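3-Hydroxyacyl-CoA dehydrogenase (Ralstonia eutropha H16, PDB 4PZC) catalyses the NAD-dependent interconversion of (S)-3-hydroxyacyl-CoA and 3-oxoacyl-CoA, with (S)-3-hydroxybutyryl-CoA as a substrate. Local coordinates at residues I34-A37 with A38-G42; T249-D253 with P254-P258. All blocks are in the same frame, centred on the assembly; numbering follows the deposited sequence.

Interaction 1: I34-A37 with A38-G42; sequences ISDA and AVQKG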
ATOM      1  N   ILE A  34     -17.890 -31.217  10.563  1.00 78.95           N
ATOM      2  CA  ILE A  34     -17.754 -32.603  11.067  1.00 81.91           C
ATOM      3  C   ILE A  34     -18.413 -32.938  12.415  1.00 82.40           C
ATOM      4  O   ILE A  34     -18.796 -34.082  12.603  1.00 83.44           O
ATOM      5  CB  ILE A  34     -16.284 -33.106  11.075  1.00 86.54           C
ATOM      6  CG1 ILE A  34     -15.370 -32.159  11.877  1.00 85.79           C
ATOM      7  CG2 ILE A  34     -15.794 -33.338   9.642  1.00 83.27           C
ATOM      8  CD1 ILE A  34     -13.979 -32.708  12.117  1.00 89.82           C
ATOM      9  N   SER A  35     -18.552 -31.988  13.344  1.00 86.28           N
ATOM     10  CA  SER A  35     -19.310 -32.247  14.597  1.00 88.44           C
ATOM     11  C   SER A  35     -20.560 -31.361  14.743  1.00 90.68           C
ATOM     12  O   SER A  35     -20.757 -30.409  13.975  1.00 93.02           O
ATOM     13  CB  SER A  35     -18.402 -32.135  15.848  1.00 85.13           C
ATOM     14  OG  SER A  35     -17.850 -30.840  16.031  1.00 78.19           O
ATOM     15  N   ASP A  36     -21.418 -31.695  15.709  1.00 88.55           N
ATOM     16  CA  ASP A  36     -22.519 -30.794  16.092  1.00 86.85           C
ATOM     17  C   ASP A  36     -21.941 -29.678  16.958  1.00 79.64           C
ATOM     18  O   ASP A  36     -22.497 -28.584  17.032  1.00 78.27           O
ATOM     19  CB  ASP A  36     -23.661 -31.536  16.820  1.00 89.18           C
ATOM     20  CG  ASP A  36     -24.895 -31.758  15.931  1.00 88.87           C
ATOM     21  OD1 ASP A  36     -24.780 -32.359  14.841  1.00 90.75           O
ATOM     22  OD2 ASP A  36     -25.997 -31.339  16.334  1.00 88.72           O
ATOM     23  N   ALA A  37     -20.822 -29.975  17.617  1.00 81.63           N
ATOM     24  CA  ALA A  37     -20.024 -28.967  18.318  1.00 78.39           C
ATOM     25  C   ALA A  37     -19.568 -27.863  17.340  1.00 81.35           C
ATOM     26  O   ALA A  37     -19.659 -26.661  17.637  1.00 80.98           O
ATOM     27  CB  ALA A  37     -18.822 -29.628  18.998  1.00 68.99           C
ATOM     28  N   ALA A  38     -19.110 -28.289  16.163  1.00 78.39           N
ATOM     29  CA  ALA A  38     -18.598 -27.377  15.143  1.00 77.60           C
ATOM     30  C   ALA A  38     -19.689 -26.495  14.533  1.00 72.47           C
ATOM     31  O   ALA A  38     -19.522 -25.271  14.430  1.00 66.99           O
ATOM     32  CB  ALA A  38     -17.891 -28.167  14.046  1.00 78.31           C
ATOM     33  N   VAL A  39     -20.789 -27.125  14.124  1.00 68.50           N
ATOM     34  CA  VAL A  39     -21.883 -26.428  13.449  1.00 71.54           C
ATOM     35  C   VAL A  39     -22.454 -25.319  14.336  1.00 80.69           C
ATOM     36  O   VAL A  39     -22.514 -24.151  13.925  1.00 79.30           O
ATOM     37  CB  VAL A  39     -23.022 -27.400  13.045  1.00 71.71           C
ATOM     38  CG1 VAL A  39     -24.242 -26.639  12.522  1.00 71.08           C
ATOM     39  CG2 VAL A  39     -22.547 -28.407  12.002  1.00 70.25           C
ATOM     40  N   GLN A  40     -22.848 -25.694  15.557  1.00 92.36           N
ATOM     41  CA  GLN A  40     -23.511 -24.780  16.498  1.00 91.18           C
ATOM     42  C   GLN A  40     -22.606 -23.655  16.972  1.00 85.45           C
ATOM     43  O   GLN A  40     -23.050 -22.521  17.108  1.00 74.33           O
ATOM     44  CB  GLN A  40     -24.043 -25.553  17.695  1.00 96.61           C
ATOM     45  CG  GLN A  40     -25.218 -26.448  17.346  1.00105.65           C
ATOM     46  CD  GLN A  40     -25.503 -27.492  18.413  1.00113.85           C
ATOM     47  OE1 GLN A  40     -25.000 -27.412  19.536  1.00109.41           O
ATOM     48  NE2 GLN A  40     -26.320 -28.483  18.063  1.00118.70           N
ATOM     49  N   LYS A  41     -21.338 -23.966  17.216  1.00 87.75           N
ATOM     50  CA  LYS A  41     -20.360 -22.926  17.515  1.00 91.26           C
ATOM     51  C   LYS A  41     -20.217 -21.954  16.335  1.00 91.91           C
ATOM     52  O   LYS A  41     -19.881 -20.781  16.515  1.00 86.72           O
ATOM     53  CB  LYS A  41     -19.005 -23.535  17.860  1.00 94.73           C
ATOM     54  CG  LYS A  41     -18.099 -22.544  18.557  1.00103.07           C
ATOM     55  CD  LYS A  41     -16.765 -23.156  18.947  1.00112.37           C
ATOM     56  CE  LYS A  41     -16.215 -22.491  20.204  1.00115.10           C
ATOM     57  NZ  LYS A  41     -14.731 -22.523  20.246  1.00118.93           N
ATOM     58  N   GLY A  42     -20.455 -22.456  15.125  1.00 93.89           N
ATOM     59  CA  GLY A  42     -20.555 -21.610  13.944  1.00 95.52           C
ATOM     60  C   GLY A  42     -21.660 -20.595  14.133  1.00 95.07           C
ATOM     61  O   GLY A  42     -21.474 -19.407  13.849  1.00 87.94           O
TER
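Ser35 lays its hydroxyl over the first turn of helix 36-54, with OG 3.3 Å from the methyl CB of Ala38. This is a compact example of an N-cap: Ser35 OG accepts a hydrogen bond from Ala38 N at 2.8 Å, supplying an acceptor for an amide at the start of the helix. The bond is bent, 139° at the hydrogen. The serine hydroxyl sits between its own backbone N and carbonyl carbon (chi1 62°), which turns OG back over the helix start. The carbonyl of Ser35 takes part as well, receiving Val39 N at 3.3 Å, while the CG2 branch of Val39 lies against the same oxygen. One residue on, the extended side chain of Gln40 runs past the carbonyl of Asp36, with CB, CG and CD all near Asp36 O. The amide and the Asp36 carboxylate are turned steeply against each other, 79° between planes, and NE2 of Gln40 makes no hydrogen bond to Asp36 OD2. The whole turn follows strand 28-32 of the Rossmann fold, Ala38 and Val39 touching the NAD-binding residue Asp33 just beyond that strand, which runs parallel between strands 5-9 and 71-72.

Interaction 2: T249-D253 with P254-P258; sequences TEFAD and PKYRP
Phe251 meets Tyr256 across an Asx turn at 253-255 that follows the end of helix 237-251. Their rings lie nearly parallel, 25° between planes, but slid so far apart that they barely overlap: the centroids are 5.2 Å apart, and Phe251 CD2 comes over one face of the tyrosine, toward its rim, 4.0 Å from Tyr256 CE1. Lys255 CG covers the opposite face of that ring, and Asp253 O lies at its edge, 3.4 Å from Tyr256 CD1. The CG of Asp253 is anti to the backbone N (chi1 -174°), which carries OD1 forward over Pro254 to accept Lys255 N at 3.2 Å, the defining bond of the turn; the N-H comes nearly straight but from above the carboxylate plane. The carboxylate stands almost upright to the tyrosine ring.

The polar ends of these side chains reach the second subunit. Asp253 OD2 pairs with Arg257 of that subunit, a salt bridge made reciprocally by the two chains, and Glu199 of the second subunit forms a salt bridge with Lys255 NZ through OE1 and a hydrogen bond with Tyr256 OH through OE2. Arg257 is steadied in turn from within its own chain, because Pro254 O accepts from two of its nitrogens, Arg257 N at 2.8 Å and Arg257 NE at 3.1 Å, arriving from opposite faces of the carbonyl plane.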
ATOM      1  N   THR A 249       8.070 -20.105  -5.557  1.00 37.31           N
ATOM      2  CA  THR A 249       8.023 -21.478  -5.988  1.00 39.69           C
ATOM      3  C   THR A 249       7.148 -21.635  -7.214  1.00 39.82           C
ATOM      4  O   THR A 249       7.529 -22.340  -8.116  1.00 37.40           O
ATOM      5  CB  THR A 249       7.576 -22.404  -4.840  1.00 40.37           C
ATOM      6  OG1 THR A 249       8.433 -22.175  -3.727  1.00 36.67           O
ATOM      7  CG2 THR A 249       7.715 -23.868  -5.233  1.00 44.16           C
ATOM      8  N   GLU A 250       5.987 -20.971  -7.249  1.00 48.03           N
ATOM      9  CA  GLU A 250       5.041 -21.116  -8.378  1.00 49.96           C
ATOM     10  C   GLU A 250       5.541 -20.348  -9.602  1.00 45.43           C
ATOM     11  O   GLU A 250       5.591 -20.910 -10.675  1.00 46.04           O
ATOM     12  CB  GLU A 250       3.604 -20.701  -7.998  1.00 56.04           C
ATOM     13  CG  GLU A 250       2.910 -21.550  -6.907  1.00 61.74           C
ATOM     14  CD  GLU A 250       2.900 -23.070  -7.174  1.00 69.92           C
ATOM     15  OE1 GLU A 250       3.009 -23.479  -8.361  1.00 74.17           O
ATOM     16  OE2 GLU A 250       2.787 -23.866  -6.194  1.00 65.93           O
ATOM     17  N   PHE A 251       5.977 -19.103  -9.422  1.00 43.17           N
ATOM     18  CA  PHE A 251       6.606 -18.330 -10.504  1.00 44.28           C
ATOM     19  C   PHE A 251       7.997 -18.779 -10.901  1.00 45.46           C
ATOM     20  O   PHE A 251       8.431 -18.473 -12.042  1.00 44.81           O
ATOM     21  CB  PHE A 251       6.668 -16.848 -10.171  1.00 40.29           C
ATOM     22  CG  PHE A 251       5.359 -16.175 -10.314  1.00 44.57           C
ATOM     23  CD1 PHE A 251       4.670 -16.252 -11.517  1.00 46.84           C
ATOM     24  CD2 PHE A 251       4.794 -15.478  -9.247  1.00 48.19           C
ATOM     25  CE1 PHE A 251       3.442 -15.643 -11.651  1.00 52.39           C
ATOM     26  CE2 PHE A 251       3.564 -14.861  -9.371  1.00 48.38           C
ATOM     27  CZ  PHE A 251       2.882 -14.950 -10.578  1.00 54.51           C
ATOM     28  N   ALA A 252       8.662 -19.488  -9.978  1.00 40.05           N
ATOM     29  CA  ALA A 252      10.041 -19.943 -10.159  1.00 43.93           C
ATOM     30  C   ALA A 252      10.951 -18.781 -10.466  1.00 43.12           C
ATOM     31  O   ALA A 252      11.742 -18.867 -11.403  1.00 46.92           O
ATOM     32  CB  ALA A 252      10.148 -20.993 -11.260  1.00 42.71           C
ATOM     33  N   ASP A 253      10.849 -17.716  -9.663  1.00 42.65           N
ATOM     34  CA  ASP A 253      11.514 -16.429  -9.940  1.00 42.71           C
ATOM     35  C   ASP A 253      11.979 -15.733  -8.632  1.00 38.97           C
ATOM     36  O   ASP A 253      11.148 -15.343  -7.813  1.00 34.97           O
ATOM     37  CB  ASP A 253      10.534 -15.562 -10.737  1.00 44.07           C
ATOM     38  CG  ASP A 253      11.116 -14.250 -11.235  1.00 46.81           C
ATOM     39  OD1 ASP A 253      12.300 -13.865 -11.025  1.00 47.75           O
ATOM     40  OD2 ASP A 253      10.300 -13.577 -11.883  1.00 53.05           O
ATOM     41  N   PRO A 254      13.317 -15.606  -8.433  1.00 36.23           N
ATOM     42  CA  PRO A 254      13.896 -14.961  -7.248  1.00 36.28           C
ATOM     43  C   PRO A 254      13.451 -13.542  -7.038  1.00 36.52           C
ATOM     44  O   PRO A 254      13.692 -12.990  -5.957  1.00 36.59           O
ATOM     45  CB  PRO A 254      15.413 -14.977  -7.512  1.00 35.85           C
ATOM     46  CG  PRO A 254      15.551 -15.288  -8.969  1.00 36.55           C
ATOM     47  CD  PRO A 254      14.375 -16.183  -9.274  1.00 36.09           C
ATOM     48  N   LYS A 255      12.826 -12.936  -8.034  1.00 35.65           N
ATOM     49  CA  LYS A 255      12.222 -11.628  -7.824  1.00 37.61           C
ATOM     50  C   LYS A 255      11.430 -11.641  -6.530  1.00 36.17           C
ATOM     51  O   LYS A 255      11.369 -10.654  -5.820  1.00 33.27           O
ATOM     52  CB  LYS A 255      11.301 -11.248  -9.000  1.00 40.93           C
ATOM     53  CG  LYS A 255      10.345 -10.102  -8.694  1.00 40.25           C
ATOM     54  CD  LYS A 255       9.757  -9.474  -9.952  1.00 42.40           C
ATOM     55  CE  LYS A 255       8.694  -8.470  -9.538  1.00 44.03           C
ATOM     56  NZ  LYS A 255       7.844  -7.920 -10.617  1.00 44.90           N
ATOM     57  N   TYR A 256      10.816 -12.780  -6.246  1.00 37.60           N
ATOM     58  CA  TYR A 256       9.963 -12.949  -5.068  1.00 39.85           C
ATOM     59  C   TYR A 256      10.622 -13.662  -3.879  1.00 41.00           C
ATOM     60  O   TYR A 256       9.910 -14.075  -2.986  1.00 43.48           O
ATOM     61  CB  TYR A 256       8.689 -13.712  -5.494  1.00 39.82           C
ATOM     62  CG  TYR A 256       8.011 -13.070  -6.686  1.00 37.35           C
ATOM     63  CD1 TYR A 256       8.344 -13.427  -7.990  1.00 37.67           C
ATOM     64  CD2 TYR A 256       7.055 -12.072  -6.495  1.00 37.77           C
ATOM     65  CE1 TYR A 256       7.728 -12.812  -9.079  1.00 38.75           C
ATOM     66  CE2 TYR A 256       6.440 -11.440  -7.559  1.00 38.11           C
ATOM     67  CZ  TYR A 256       6.769 -11.810  -8.842  1.00 38.93           C
ATOM     68  OH  TYR A 256       6.133 -11.157  -9.854  1.00 38.97           O
ATOM     69  N   ARG A 257      11.952 -13.832  -3.886  1.00 43.24           N
ATOM     70  CA  ARG A 257      12.740 -14.236  -2.700  1.00 45.05           C
ATOM     71  C   ARG A 257      12.129 -13.749  -1.407  1.00 42.80           C
ATOM     72  O   ARG A 257      11.944 -12.547  -1.238  1.00 43.34           O
ATOM     73  CB  ARG A 257      14.082 -13.514  -2.715  1.00 50.33           C
ATOM     74  CG  ARG A 257      15.261 -14.215  -3.342  1.00 54.96           C
ATOM     75  CD  ARG A 257      16.437 -13.224  -3.372  1.00 55.93           C
ATOM     76  NE  ARG A 257      16.238 -12.193  -4.382  1.00 52.90           N
ATOM     77  CZ  ARG A 257      16.975 -11.098  -4.537  1.00 54.72           C
ATOM     78  NH1 ARG A 257      17.973 -10.823  -3.715  1.00 51.61           N
ATOM     79  NH2 ARG A 257      16.689 -10.255  -5.534  1.00 60.62           N
ATOM     80  N   PRO A 258      11.837 -14.644  -0.475  1.00 40.46           N
ATOM     81  CA  PRO A 258      11.534 -14.096   0.860  1.00 44.66           C
ATOM     82  C   PRO A 258      12.656 -13.255   1.487  1.00 43.00           C
ATOM     83  O   PRO A 258      13.858 -13.565   1.323  1.00 41.75           O
ATOM     84  CB  PRO A 258      11.271 -15.357   1.730  1.00 41.17           C
ATOM     85  CG  PRO A 258      11.266 -16.492   0.775  1.00 41.17           C
ATOM     86  CD  PRO A 258      11.264 -15.974  -0.640  1.00 38.98           C
TER

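Overall arrangement
Interactions 1 and 2 illustrate how the two ends of helices are finished in one chain: 34-42 starts a helix with a serine cap, and 249-258 follows the end of one, with an Asx turn just beyond it. They lie on opposite sides of the chain's centre, their own centres about 39 Å apart and their nearest atoms about 26 Å apart, in the NAD-binding and C-terminal family regions respectively. Interaction 1 borders the cofactor site: the side chain of Ala38 is about 3 Å from that of Asp33 and about 5 Å from that of Ala11, the latter a predicted NAD contact. Interaction 2 is remote from the annotated sites and instead faces the second subunit.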